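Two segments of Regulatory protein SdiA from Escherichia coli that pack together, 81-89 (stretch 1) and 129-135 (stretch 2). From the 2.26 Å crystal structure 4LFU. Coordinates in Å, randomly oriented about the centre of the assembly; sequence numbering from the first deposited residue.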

# COMPACT_ATOMS: atom_id res chain seq x y z
N PRO A 81 16.93 -11.20 5.72
CA PRO A 81 16.99 -9.88 5.08
C PRO A 81 16.11 -9.78 3.84
O PRO A 81 15.81 -8.68 3.36
CB PRO A 81 18.47 -9.75 4.70
CG PRO A 81 18.96 -11.18 4.58
CD PRO A 81 18.10 -12.04 5.40
N VAL A 82 15.69 -10.93 3.35
CA VAL A 82 14.89 -11.06 2.14
C VAL A 82 13.42 -10.62 2.40
O VAL A 82 12.65 -10.40 1.46
CB VAL A 82 15.07 -12.53 1.61
CG1 VAL A 82 13.86 -13.08 0.92
CG2 VAL A 82 16.36 -12.64 0.78
N LEU A 83 13.08 -10.44 3.68
CA LEU A 83 11.73 -10.10 4.14
C LEU A 83 11.68 -8.70 4.76
O LEU A 83 10.79 -8.36 5.54
CB LEU A 83 11.26 -11.16 5.15
CG LEU A 83 10.44 -12.39 4.72
CD1 LEU A 83 10.44 -12.74 3.22
CD2 LEU A 83 10.81 -13.59 5.55
N ASN A 84 12.69 -7.91 4.43
CA ASN A 84 12.83 -6.57 4.91
C ASN A 84 12.72 -5.64 3.70
O ASN A 84 13.63 -5.59 2.88
CB ASN A 84 14.17 -6.40 5.65
CG ASN A 84 14.40 -4.98 6.15
OD1 ASN A 84 13.51 -4.12 6.09
ND2 ASN A 84 15.61 -4.72 6.62
N PRO A 85 11.59 -4.92 3.59
CA PRO A 85 11.32 -3.98 2.49
C PRO A 85 12.36 -2.84 2.31
O PRO A 85 12.54 -2.36 1.19
CB PRO A 85 9.93 -3.44 2.84
CG PRO A 85 9.76 -3.68 4.27
CD PRO A 85 10.47 -4.96 4.55
N GLU A 86 13.02 -2.44 3.39
CA GLU A 86 14.10 -1.44 3.33
C GLU A 86 15.27 -1.84 2.42
O GLU A 86 16.03 -0.98 1.98
CB GLU A 86 14.62 -1.11 4.73
CG GLU A 86 13.68 -0.18 5.56
CD GLU A 86 13.34 -0.75 6.94
OE1 GLU A 86 13.97 -0.33 7.94
OE2 GLU A 86 12.44 -1.64 7.02
N ASN A 87 15.43 -3.11 2.10
CA ASN A 87 16.54 -3.41 1.21
C ASN A 87 16.17 -3.79 -0.25
O ASN A 87 17.00 -4.24 -1.03
CB ASN A 87 17.65 -4.24 1.91
CG ASN A 87 17.19 -5.57 2.34
OD1 ASN A 87 16.56 -6.27 1.56
ND2 ASN A 87 17.48 -5.95 3.60
N PHE A 88 14.92 -3.51 -0.60
CA PHE A 88 14.42 -3.68 -1.96
C PHE A 88 14.57 -2.38 -2.76
O PHE A 88 14.51 -1.28 -2.21
CB PHE A 88 12.93 -4.07 -1.90
CG PHE A 88 12.70 -5.51 -1.55
CD1 PHE A 88 12.84 -5.97 -0.25
CD2 PHE A 88 12.33 -6.41 -2.53
CE1 PHE A 88 12.62 -7.30 0.07
CE2 PHE A 88 12.10 -7.73 -2.20
CZ PHE A 88 12.26 -8.16 -0.90
N SER A 89 14.74 -2.50 -4.06
CA SER A 89 14.66 -1.32 -4.91
C SER A 89 13.60 -1.58 -5.97
O SER A 89 13.66 -2.60 -6.66
CB SER A 89 16.02 -1.02 -5.53
OG SER A 89 15.91 0.05 -6.45
N ALA A 129 -0.98 -5.79 4.31
CA ALA A 129 -0.11 -6.96 4.45
C ALA A 129 1.03 -6.77 3.48
O ALA A 129 0.87 -6.12 2.44
CB ALA A 129 -0.88 -8.24 4.15
N LEU A 130 2.19 -7.33 3.80
CA LEU A 130 3.32 -7.25 2.88
C LEU A 130 3.56 -8.63 2.32
O LEU A 130 3.81 -9.58 3.08
CB LEU A 130 4.58 -6.72 3.59
CG LEU A 130 4.62 -5.28 4.13
CD1 LEU A 130 5.97 -5.08 4.80
CD2 LEU A 130 4.46 -4.25 3.02
N GLY A 131 3.46 -8.75 1.01
CA GLY A 131 3.66 -10.02 0.34
C GLY A 131 5.03 -10.04 -0.30
O GLY A 131 5.47 -9.05 -0.91
N PHE A 132 5.70 -11.18 -0.14
CA PHE A 132 7.04 -11.40 -0.70
C PHE A 132 7.04 -12.68 -1.54
O PHE A 132 6.69 -13.75 -1.06
CB PHE A 132 8.06 -11.56 0.44
CG PHE A 132 8.21 -10.34 1.31
CD1 PHE A 132 9.22 -9.41 1.06
CD2 PHE A 132 7.35 -10.11 2.39
CE1 PHE A 132 9.34 -8.28 1.84
CE2 PHE A 132 7.49 -8.98 3.22
CZ PHE A 132 8.47 -8.07 2.94
N LEU A 133 7.44 -12.57 -2.80
CA LEU A 133 7.61 -13.75 -3.64
C LEU A 133 9.10 -13.97 -3.93
O LEU A 133 9.74 -13.13 -4.54
CB LEU A 133 6.82 -13.60 -4.94
CG LEU A 133 6.98 -14.74 -5.97
CD1 LEU A 133 6.41 -16.06 -5.45
CD2 LEU A 133 6.34 -14.33 -7.27
N SER A 134 9.63 -15.10 -3.49
CA SER A 134 11.04 -15.45 -3.70
C SER A 134 11.15 -16.62 -4.64
O SER A 134 10.36 -17.54 -4.56
CB SER A 134 11.66 -15.88 -2.39
OG SER A 134 11.95 -14.76 -1.59
N PHE A 135 12.11 -16.55 -5.55
CA PHE A 135 12.54 -17.73 -6.33
C PHE A 135 13.98 -18.06 -5.94
O PHE A 135 14.78 -17.17 -5.70
CB PHE A 135 12.51 -17.45 -7.83
CG PHE A 135 11.12 -17.26 -8.41
CD1 PHE A 135 10.00 -17.88 -7.84
CD2 PHE A 135 10.94 -16.49 -9.55
CE1 PHE A 135 8.74 -17.70 -8.38
CE2 PHE A 135 9.67 -16.33 -10.11
CZ PHE A 135 8.57 -16.94 -9.52

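A strand and an irregular loop meet here with no hydrogen bond between them, so the contact rests on shape and apolar surface. Stretch 2 is extended from Leu-130 to Phe-135, while stretch 1 winds through two short 3-10 segments, Pro-81 to Val-82 and Pro-85 to Glu-86. The loop keeps its form with its own bonds: Asn-87 N to Asn-84 O and Phe-88 N to Pro-85 O, both 3.2 Å, a weak one from Asn-84 N to Pro-81 O at 3.4 Å, and Glu-86 N to the side-chain atom Asn-84 OD1 at 3.2 Å. The two chains run in opposite senses, Pro-85 lying nearest Leu-130, Leu-83 nearest Phe-132 and Val-82 nearest Ser-134 by their CA atoms. The alternation of the strand sets the first rule: Leu-130, Phe-132 and Ser-134 point toward the loop, whereas Leu-133 points away.

Ala-129 lies out of reach, and contact begins at Leu-130. Its side chain, in the m, t rotamer, brings CD1 to 4.1 Å from Pro-85 CG, a plain apolar touch with the proline ring. Gly-131 contributes no contact, and its neighbours carry the packing.

Phe-132 is the centrepiece, covered by the loop over 106 Å², more than any other residue of either stretch. The loop wraps its ring from several directions. Leu-83 CA sits over one face, 4.0 Å from the ring centroid and 21° off the normal, a CH-pi contact that places a slightly polarised C-H over the pi cloud. The Leu-83 side chain starts sideways but its end comes nearer, CD1 reaching 3.8 Å from Phe-132 CG. At the ring edge, near its plane, lie Pro-85 CD, 4.0 Å from Phe-132 CZ, and Phe-88 CZ, 3.8 Å from Phe-132 CD1. The two aromatic rings meet obliquely, with centroids 5.8 Å apart and planes at 53°. Backbone carbonyls also touch the ring, Leu-83 O 3.5 Å from Phe-132 CZ and Val-82 O 3.6 Å from Phe-132 CD1, as van der Waals contacts.

Beyond Leu-133, Ser-134 closes the contact. Its OG lies 3.6 Å from Val-82 CG1, a van der Waals contact; the hydroxyl is hydrogen-bonded elsewhere in the structure, so it can border a methyl without being left unsatisfied. Phe-135 is out of reach.

The lesson for design is economical: here one aromatic whose CA-to-CB bond points toward the loop supplies most of the strand's covered area, with Leu-130 and Ser-134 adding a smaller contact before and after it, and the loop's backbone has hydrogen bonds of its own.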